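Local coordinates for pheromone response PrgU-like domain-containing protein (Enterococcus faecalis, PDB 2GMQ) that is of unknown function but, as a plasmid-encoded PrgU-like protein, may take part in the enterococcal pheromone response, at residues V37-T42 and P95-K100; L73-Y78 and I99-N104. All blocks are in the same frame, centred on the assembly; numbering follows the deposited sequence. Where two conformers were deposited one is given.

Contact 1 of 2, residues V37-T42 and P95-K100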
ATOM      1  N   VAL A  37      13.110  -7.172  14.179  1.00 26.69           N
ATOM      2  CA  VAL A  37      12.545  -6.826  12.873  1.00 27.08           C
ATOM      3  C   VAL A  37      12.803  -8.088  12.009  1.00 26.46           C
ATOM      4  O   VAL A  37      13.851  -8.809  12.186  1.00 27.14           O
ATOM      5  CB  VAL A  37      13.218  -5.617  12.195  1.00 26.69           C
ATOM      6  CG1 VAL A  37      13.270  -4.389  13.158  1.00 26.55           C
ATOM      7  CG2 VAL A  37      14.642  -5.917  11.816  1.00 32.03           C
ATOM      8  N   ARG A  38      11.858  -8.393  11.143  1.00 25.78           N
ATOM      9  CA  ARG A  38      11.993  -9.505  10.275  1.00 27.16           C
ATOM     10  C   ARG A  38      11.808  -9.024   8.869  1.00 26.89           C
ATOM     11  O   ARG A  38      10.869  -8.304   8.598  1.00 28.37           O
ATOM     12  CB  ARG A  38      10.880 -10.467  10.715  1.00 28.79           C
ATOM     13  CG  ARG A  38      10.558 -11.576   9.833  1.00 30.53           C
ATOM     14  CD  ARG A  38       9.188 -12.173  10.335  1.00 39.60           C
ATOM     15  NE  ARG A  38       8.693 -13.052   9.296  1.00 42.53           N
ATOM     16  CZ  ARG A  38       8.431 -14.356   9.453  1.00 46.80           C
ATOM     17  NH1 ARG A  38       8.598 -14.939  10.653  1.00 43.39           N
ATOM     18  NH2 ARG A  38       8.010 -15.074   8.403  1.00 47.60           N
ATOM     19  N   LEU A  39      12.647  -9.465   7.918  1.00 27.17           N
ATOM     20  CA  LEU A  39      12.440  -9.048   6.542  1.00 26.91           C
ATOM     21  C   LEU A  39      11.166  -9.645   5.974  1.00 26.80           C
ATOM     22  O   LEU A  39      10.816 -10.837   6.209  1.00 27.06           O
ATOM     23  CB  LEU A  39      13.612  -9.509   5.616  1.00 27.61           C
ATOM     24  CG  LEU A  39      14.727  -8.488   5.429  1.00 30.06           C
ATOM     25  CD1 LEU A  39      14.340  -7.321   4.642  1.00 28.48           C
ATOM     26  CD2 LEU A  39      15.278  -8.027   6.831  1.00 33.22           C
ATOM     27  N   LYS A  40      10.480  -8.831   5.184  1.00 26.51           N
ATOM     28  CA  LYS A  40       9.315  -9.306   4.458  0.50 25.58           C
ATOM     29  C   LYS A  40       9.691 -10.360   3.410  1.00 25.49           C
ATOM     30  O   LYS A  40      10.851 -10.437   2.953  1.00 23.84           O
ATOM     31  CB  LYS A  40       8.573  -8.134   3.828  0.50 27.10           C
ATOM     32  CG  LYS A  40       7.590  -7.484   4.814  0.50 26.88           C
ATOM     33  CD  LYS A  40       6.895  -6.338   4.153  0.50 30.27           C
ATOM     34  CE  LYS A  40       5.832  -5.728   5.053  0.50 26.97           C
ATOM     35  NZ  LYS A  40       5.782  -4.263   4.858  0.50 27.57           N
ATOM     36  N   ASN A  41       8.718 -11.177   3.012  1.00 23.37           N
ATOM     37  CA  ASN A  41       9.027 -12.288   2.128  1.00 25.05           C
ATOM     38  C   ASN A  41       9.587 -11.870   0.769  1.00 24.67           C
ATOM     39  O   ASN A  41      10.558 -12.478   0.271  1.00 25.55           O
ATOM     40  CB  ASN A  41       7.803 -13.213   1.893  1.00 26.55           C
ATOM     41  CG  ASN A  41       7.357 -13.954   3.158  1.00 28.91           C
ATOM     42  OD1 ASN A  41       7.799 -13.723   4.288  1.00 32.51           O
ATOM     43  ND2 ASN A  41       6.445 -14.881   2.940  1.00 34.03           N
ATOM     44  N   THR A  42       8.997 -10.846   0.155  1.00 27.87           N
ATOM     45  CA  THR A  42       9.445 -10.449  -1.220  1.00 27.62           C
ATOM     46  C   THR A  42      10.896  -9.936  -1.199  1.00 26.24           C
ATOM     47  O   THR A  42      11.743 -10.390  -1.961  1.00 24.08           O
ATOM     48  CB  THR A  42       8.522  -9.367  -1.794  1.00 29.04           C
ATOM     49  OG1 THR A  42       7.184  -9.934  -1.820  1.00 30.10           O
ATOM     50  CG2 THR A  42       8.896  -9.145  -3.288  1.00 24.29           C
ATOM     51  N   PRO A  95      15.581 -13.390   7.072  1.00 27.44           N
ATOM     52  CA  PRO A  95      16.467 -12.889   8.150  1.00 26.50           C
ATOM     53  C   PRO A  95      15.673 -12.150   9.234  1.00 27.13           C
ATOM     54  O   PRO A  95      14.777 -11.379   8.879  1.00 25.61           O
ATOM     55  CB  PRO A  95      17.356 -11.845   7.456  1.00 28.58           C
ATOM     56  CG  PRO A  95      17.036 -11.827   6.065  1.00 31.60           C
ATOM     57  CD  PRO A  95      15.842 -12.740   5.774  1.00 27.09           C
ATOM     58  N   VAL A  96      16.103 -12.293  10.510  1.00 27.50           N
ATOM     59  CA  VAL A  96      15.516 -11.599  11.632  1.00 27.34           C
ATOM     60  C   VAL A  96      16.685 -11.004  12.417  1.00 27.48           C
ATOM     61  O   VAL A  96      17.721 -11.712  12.619  1.00 25.90           O
ATOM     62  CB  VAL A  96      14.800 -12.619  12.547  1.00 29.09           C
ATOM     63  CG1 VAL A  96      14.285 -11.980  13.819  1.00 28.10           C
ATOM     64  CG2 VAL A  96      13.741 -13.418  11.740  1.00 32.17           C
ATOM     65  N   PHE A  97      16.480  -9.768  12.882  1.00 27.44           N
ATOM     66  CA  PHE A  97      17.539  -9.113  13.716  1.00 28.18           C
ATOM     67  C   PHE A  97      16.922  -8.715  15.028  1.00 29.86           C
ATOM     68  O   PHE A  97      15.765  -8.251  15.042  1.00 30.38           O
ATOM     69  CB  PHE A  97      18.038  -7.850  13.044  1.00 29.82           C
ATOM     70  CG  PHE A  97      18.752  -8.139  11.761  1.00 27.25           C
ATOM     71  CD1 PHE A  97      20.131  -8.434  11.770  1.00 28.60           C
ATOM     72  CD2 PHE A  97      18.031  -8.078  10.528  1.00 30.11           C
ATOM     73  CE1 PHE A  97      20.838  -8.728  10.580  1.00 28.14           C
ATOM     74  CE2 PHE A  97      18.722  -8.373   9.308  1.00 32.21           C
ATOM     75  CZ  PHE A  97      20.106  -8.683   9.322  1.00 29.86           C
ATOM     76  N   PHE A  98      17.706  -8.854  16.088  1.00 28.16           N
ATOM     77  CA  PHE A  98      17.209  -8.468  17.414  1.00 26.90           C
ATOM     78  C   PHE A  98      17.836  -7.148  17.733  1.00 26.68           C
ATOM     79  O   PHE A  98      19.059  -6.996  17.648  1.00 29.45           O
ATOM     80  CB  PHE A  98      17.521  -9.472  18.476  1.00 28.86           C
ATOM     81  CG  PHE A  98      16.714 -10.775  18.309  1.00 30.89           C
ATOM     82  CD1 PHE A  98      15.603 -11.008  19.114  1.00 30.76           C
ATOM     83  CD2 PHE A  98      17.021 -11.645  17.293  1.00 30.18           C
ATOM     84  CE1 PHE A  98      14.832 -12.189  18.949  1.00 33.75           C
ATOM     85  CE2 PHE A  98      16.271 -12.874  17.082  1.00 32.95           C
ATOM     86  CZ  PHE A  98      15.168 -13.134  17.906  1.00 34.36           C
ATOM     87  N   ILE A  99      16.980  -6.210  18.078  1.00 26.09           N
ATOM     88  CA  ILE A  99      17.452  -4.827  18.213  1.00 26.58           C
ATOM     89  C   ILE A  99      18.088  -4.597  19.584  1.00 26.95           C
ATOM     90  O   ILE A  99      17.409  -4.772  20.603  1.00 28.13           O
ATOM     91  CB  ILE A  99      16.323  -3.856  17.942  1.00 25.03           C
ATOM     92  CG1 ILE A  99      15.734  -4.004  16.513  1.00 26.41           C
ATOM     93  CG2 ILE A  99      16.818  -2.413  18.034  1.00 28.82           C
ATOM     94  CD1 ILE A  99      16.798  -4.116  15.460  1.00 27.87           C
ATOM     95  N   LYS A 100      19.316  -4.050  19.578  1.00 25.98           N
ATOM     96  CA  LYS A 100      20.036  -3.676  20.810  1.00 24.78           C
ATOM     97  C   LYS A 100      19.820  -2.207  21.243  1.00 26.10           C
ATOM     98  O   LYS A 100      19.607  -1.911  22.464  1.00 26.63           O
ATOM     99  CB  LYS A 100      21.537  -3.940  20.561  1.00 24.56           C
ATOM    100  CG  LYS A 100      22.443  -3.420  21.758  1.00 27.83           C
ATOM    101  CD  LYS A 100      23.781  -4.024  21.756  1.00 31.81           C
ATOM    102  CE  LYS A 100      24.574  -3.625  20.556  1.00 38.87           C
ATOM    103  NZ  LYS A 100      26.016  -4.139  20.650  1.00 39.18           N
TER
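Two central strands of the four-stranded antiparallel sheet pair here, deep in the PrgU-like domain, whose family belongs to the PUA clan. Segments 37-39 and 95-98 run antiparallel, with their axes at 164° and 4.9 Å apart at the closest. Val37 and Phe97 form a hydrogen-bonded pair. Val37 N donates to Phe97 O at 3.0 Å, and Phe97 N returns a bond to Val37 O at 2.9 Å. Leu39 N adds a third bond to Pro95 O at 3.0 Å, nearly straight and along the C=O axis. Arg38 and Val96 lie between these bonds as a non-hydrogen-bonded pair. Val37 O also receives a CA-H...O contact from Val96 CA.

Val37 and Phe97 put their side chains on the same buried face. Val37 CG2 sits in the crowded place between its own N and carbonyl carbon, and meets Phe97 CB at 4.1 Å. The Val37 and Ile99 side chains cross at about a right angle, CG1 against CG1. The Phe97 ring turns an edge to Leu39 CD2 and Val37 CG2. Leu39 CB rests on Pro95 CD at 3.9 Å. Arg38 and Val96 point to the other face. The Arg38 chain runs out extended, so its guanidinium leads away from the strand pair.

Flanking strands complete the sheet. Arg38 bonds through its backbone to Thr24, and Val96 to Ile83. Leu25 and Leu23 of strand 23-27 pack on Val37 and Leu39. On the Arg38 face, the touch is made by the second methylene, Arg38 CG, 4.1 Å from Val96 CG2.

Contact 2 of 2, residues L73-Y78 and I99-N104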
ATOM      1  N   LEU A  73      17.517   6.097  10.527  1.00 30.81           N
ATOM      2  CA  LEU A  73      17.724   5.861  12.000  1.00 29.88           C
ATOM      3  C   LEU A  73      18.621   4.647  12.105  1.00 31.03           C
ATOM      4  O   LEU A  73      18.201   3.543  11.710  1.00 30.67           O
ATOM      5  CB  LEU A  73      16.433   5.467  12.742  1.00 31.38           C
ATOM      6  CG  LEU A  73      16.568   5.374  14.293  1.00 34.41           C
ATOM      7  CD1 LEU A  73      17.304   6.528  14.913  1.00 35.49           C
ATOM      8  CD2 LEU A  73      15.116   5.272  14.797  1.00 38.31           C
ATOM      9  N   ALA A  74      19.845   4.842  12.608  1.00 28.16           N
ATOM     10  CA  ALA A  74      20.720   3.663  12.828  1.00 28.51           C
ATOM     11  C   ALA A  74      20.448   2.998  14.165  1.00 29.00           C
ATOM     12  O   ALA A  74      20.433   3.697  15.246  1.00 30.33           O
ATOM     13  CB  ALA A  74      22.259   4.136  12.785  1.00 28.93           C
ATOM     14  N   LEU A  75      20.346   1.661  14.155  1.00 26.81           N
ATOM     15  CA  LEU A  75      20.034   0.885  15.371  1.00 27.79           C
ATOM     16  C   LEU A  75      21.014  -0.256  15.443  1.00 28.27           C
ATOM     17  O   LEU A  75      21.201  -0.947  14.448  1.00 29.62           O
ATOM     18  CB  LEU A  75      18.577   0.303  15.337  1.00 29.10           C
ATOM     19  CG  LEU A  75      17.489   1.406  15.391  1.00 29.57           C
ATOM     20  CD1 LEU A  75      16.127   0.634  15.146  1.00 30.33           C
ATOM     21  CD2 LEU A  75      17.412   2.273  16.628  1.00 29.76           C
ATOM     22  N   GLU A  76      21.697  -0.406  16.586  1.00 27.59           N
ATOM     23  CA  GLU A  76      22.584  -1.563  16.742  0.50 27.51           C
ATOM     24  C   GLU A  76      21.713  -2.791  16.982  1.00 27.35           C
ATOM     25  O   GLU A  76      20.630  -2.688  17.620  1.00 25.74           O
ATOM     26  CB  GLU A  76      23.528  -1.394  17.926  0.50 26.87           C
ATOM     27  CG  GLU A  76      24.311  -0.086  17.952  0.50 27.90           C
ATOM     28  CD  GLU A  76      25.300  -0.108  19.068  0.50 29.08           C
ATOM     29  OE1 GLU A  76      24.855   0.001  20.222  0.50 28.37           O
ATOM     30  OE2 GLU A  76      26.511  -0.265  18.798  0.50 26.34           O
ATOM     31  N   VAL A  77      22.192  -3.915  16.480  1.00 28.12           N
ATOM     32  CA  VAL A  77      21.603  -5.233  16.704  1.00 27.59           C
ATOM     33  C   VAL A  77      22.518  -6.054  17.605  1.00 28.88           C
ATOM     34  O   VAL A  77      23.653  -5.642  17.879  1.00 27.95           O
ATOM     35  CB  VAL A  77      21.353  -5.978  15.347  1.00 27.61           C
ATOM     36  CG1 VAL A  77      20.477  -5.058  14.412  1.00 31.42           C
ATOM     37  CG2 VAL A  77      22.723  -6.371  14.686  1.00 25.30           C
ATOM     38  N   TYR A  78      22.031  -7.219  18.065  1.00 28.68           N
ATOM     39  CA  TYR A  78      22.800  -8.176  18.781  1.00 30.05           C
ATOM     40  C   TYR A  78      23.252  -9.168  17.716  1.00 29.86           C
ATOM     41  O   TYR A  78      22.435  -9.985  17.294  1.00 29.19           O
ATOM     42  CB  TYR A  78      21.923  -8.902  19.813  1.00 29.51           C
ATOM     43  CG  TYR A  78      21.410  -8.071  20.954  1.00 27.22           C
ATOM     44  CD1 TYR A  78      22.282  -7.614  21.951  1.00 25.13           C
ATOM     45  CD2 TYR A  78      20.040  -7.785  21.083  1.00 25.65           C
ATOM     46  CE1 TYR A  78      21.806  -6.847  23.079  1.00 29.22           C
ATOM     47  CE2 TYR A  78      19.560  -7.014  22.218  1.00 25.38           C
ATOM     48  CZ  TYR A  78      20.449  -6.578  23.187  1.00 28.62           C
ATOM     49  OH  TYR A  78      19.960  -5.868  24.254  1.00 27.04           O
ATOM     50  N   ILE A  99      16.980  -6.210  18.078  1.00 26.09           N
ATOM     51  CA  ILE A  99      17.452  -4.827  18.213  1.00 26.58           C
ATOM     52  C   ILE A  99      18.088  -4.597  19.584  1.00 26.95           C
ATOM     53  O   ILE A  99      17.409  -4.772  20.603  1.00 28.13           O
ATOM     54  CB  ILE A  99      16.323  -3.856  17.942  1.00 25.03           C
ATOM     55  CG1 ILE A  99      15.734  -4.004  16.513  1.00 26.41           C
ATOM     56  CG2 ILE A  99      16.818  -2.413  18.034  1.00 28.82           C
ATOM     57  CD1 ILE A  99      16.798  -4.116  15.460  1.00 27.87           C
ATOM     58  N   LYS A 100      19.316  -4.050  19.578  1.00 25.98           N
ATOM     59  CA  LYS A 100      20.036  -3.676  20.810  1.00 24.78           C
ATOM     60  C   LYS A 100      19.820  -2.207  21.243  1.00 26.10           C
ATOM     61  O   LYS A 100      19.607  -1.911  22.464  1.00 26.63           O
ATOM     62  CB  LYS A 100      21.537  -3.940  20.561  1.00 24.56           C
ATOM     63  CG  LYS A 100      22.443  -3.420  21.758  1.00 27.83           C
ATOM     64  CD  LYS A 100      23.781  -4.024  21.756  1.00 31.81           C
ATOM     65  CE  LYS A 100      24.574  -3.625  20.556  1.00 38.87           C
ATOM     66  NZ  LYS A 100      26.016  -4.139  20.650  1.00 39.18           N
ATOM     67  N   THR A 101      19.958  -1.298  20.293  1.00 23.56           N
ATOM     68  CA  THR A 101      19.665   0.141  20.648  1.00 24.26           C
ATOM     69  C   THR A 101      18.225   0.262  21.166  1.00 25.55           C
ATOM     70  O   THR A 101      17.240  -0.059  20.467  1.00 24.35           O
ATOM     71  CB  THR A 101      19.824   0.990  19.446  1.00 26.57           C
ATOM     72  OG1 THR A 101      21.182   0.855  18.992  1.00 26.82           O
ATOM     73  CG2 THR A 101      19.377   2.472  19.783  1.00 24.67           C
ATOM     74  N   PRO A 102      18.037   0.755  22.412  1.00 25.46           N
ATOM     75  CA  PRO A 102      16.645   0.936  22.880  1.00 24.59           C
ATOM     76  C   PRO A 102      15.903   2.015  22.111  1.00 25.94           C
ATOM     77  O   PRO A 102      16.421   3.157  21.922  1.00 23.48           O
ATOM     78  CB  PRO A 102      16.822   1.291  24.399  1.00 27.51           C
ATOM     79  CG  PRO A 102      18.191   0.814  24.684  1.00 27.64           C
ATOM     80  CD  PRO A 102      19.003   1.127  23.471  1.00 25.61           C
ATOM     81  N   ILE A 103      14.747   1.637  21.576  1.00 26.32           N
ATOM     82  CA  ILE A 103      13.895   2.617  20.929  1.00 27.90           C
ATOM     83  C   ILE A 103      12.453   2.219  21.098  1.00 26.99           C
ATOM     84  O   ILE A 103      12.130   1.028  20.888  1.00 27.03           O
ATOM     85  CB  ILE A 103      14.210   2.856  19.466  1.00 26.38           C
ATOM     86  CG1 ILE A 103      13.330   4.051  18.993  1.00 33.72           C
ATOM     87  CG2 ILE A 103      14.040   1.563  18.652  1.00 30.17           C
ATOM     88  CD1 ILE A 103      13.696   4.759  17.807  1.00 31.88           C
ATOM     89  N   ASN A 104      11.588   3.193  21.408  1.00 25.35           N
ATOM     90  CA  ASN A 104      10.172   2.855  21.623  1.00 27.17           C
ATOM     91  C   ASN A 104       9.280   3.294  20.472  1.00 26.33           C
ATOM     92  O   ASN A 104       9.701   4.135  19.645  1.00 27.92           O
ATOM     93  CB  ASN A 104       9.642   3.312  23.005  1.00 30.10           C
ATOM     94  CG  ASN A 104      10.077   2.365  24.188  1.00 33.25           C
ATOM     95  OD1 ASN A 104       9.298   2.136  25.154  1.00 33.90           O
ATOM     96  ND2 ASN A 104      11.380   1.959  24.181  1.00 34.00           N
TER
HETATM   97  O   HOH W   1      25.950  -4.336  17.799  1.00 36.30           O
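A single beta bridge, Val77 with Ile99, ties segment 73-78, which carries the outermost strand of its sheet within this chain, to the loop that leads from strand 94-98 to helix 105-112. Glu76 holds the loop through its backbone. Glu76 O accepts from Lys100 N at 2.7 Å and from Thr101 N at 3.1 Å, and both donors stand above the carbonyl plane. Glu76 N donates to Thr101 OG1 at 2.8 Å. The hydroxyl is placed there by chi1 of -60°, which sets OG1 beside its own backbone N.

Thr101 CG2 turns to Leu75 CD2, which also meets Ile103 CG2. Leu73 CD2 and Ile103 CD1 meet tip to tip at 3.4 Å, tighter than usual for two carbons. Lys100 CB lies over the centre of one Tyr78 ring face, a CH-pi contact of 3.8 Å to the centroid. The lysine chain then bends at chi3 (65°), and one water links NZ to Val77 O. Glu76 OE1 is 4.3 Å from Lys100 NZ, beyond a salt bridge, though the opposite charges probably still attract. Tyr78 also makes a cation-pi contact with Lys81. Together they fasten the strand-to-helix connection to the three-stranded sheet, with an isolated beta bridge at Val77 and Ile99.

In the fold
Contacts 1 and 2 follow one another along the chain and share Ile99 and Lys100. Their centres are about 12 Å apart. Strand 94-98 pairs with strand 34-39 in contact 1; the chain then runs on into the loop 99-104, which bonds to segment 73-78 of the three-stranded sheet. The two sheets are thus joined through this one stretch of chain. Phe98 O and Tyr78 N lie 3.0 Å apart, a probable hydrogen bond, and Phe97 CB packs on Val77 CG1 at 4.0 Å. Leu34 touches Ile99, Leu75 and Ile103, so strand 34-39 serves both contacts. Contact 1 is buried near the chain centre, while contact 2 is partly buried.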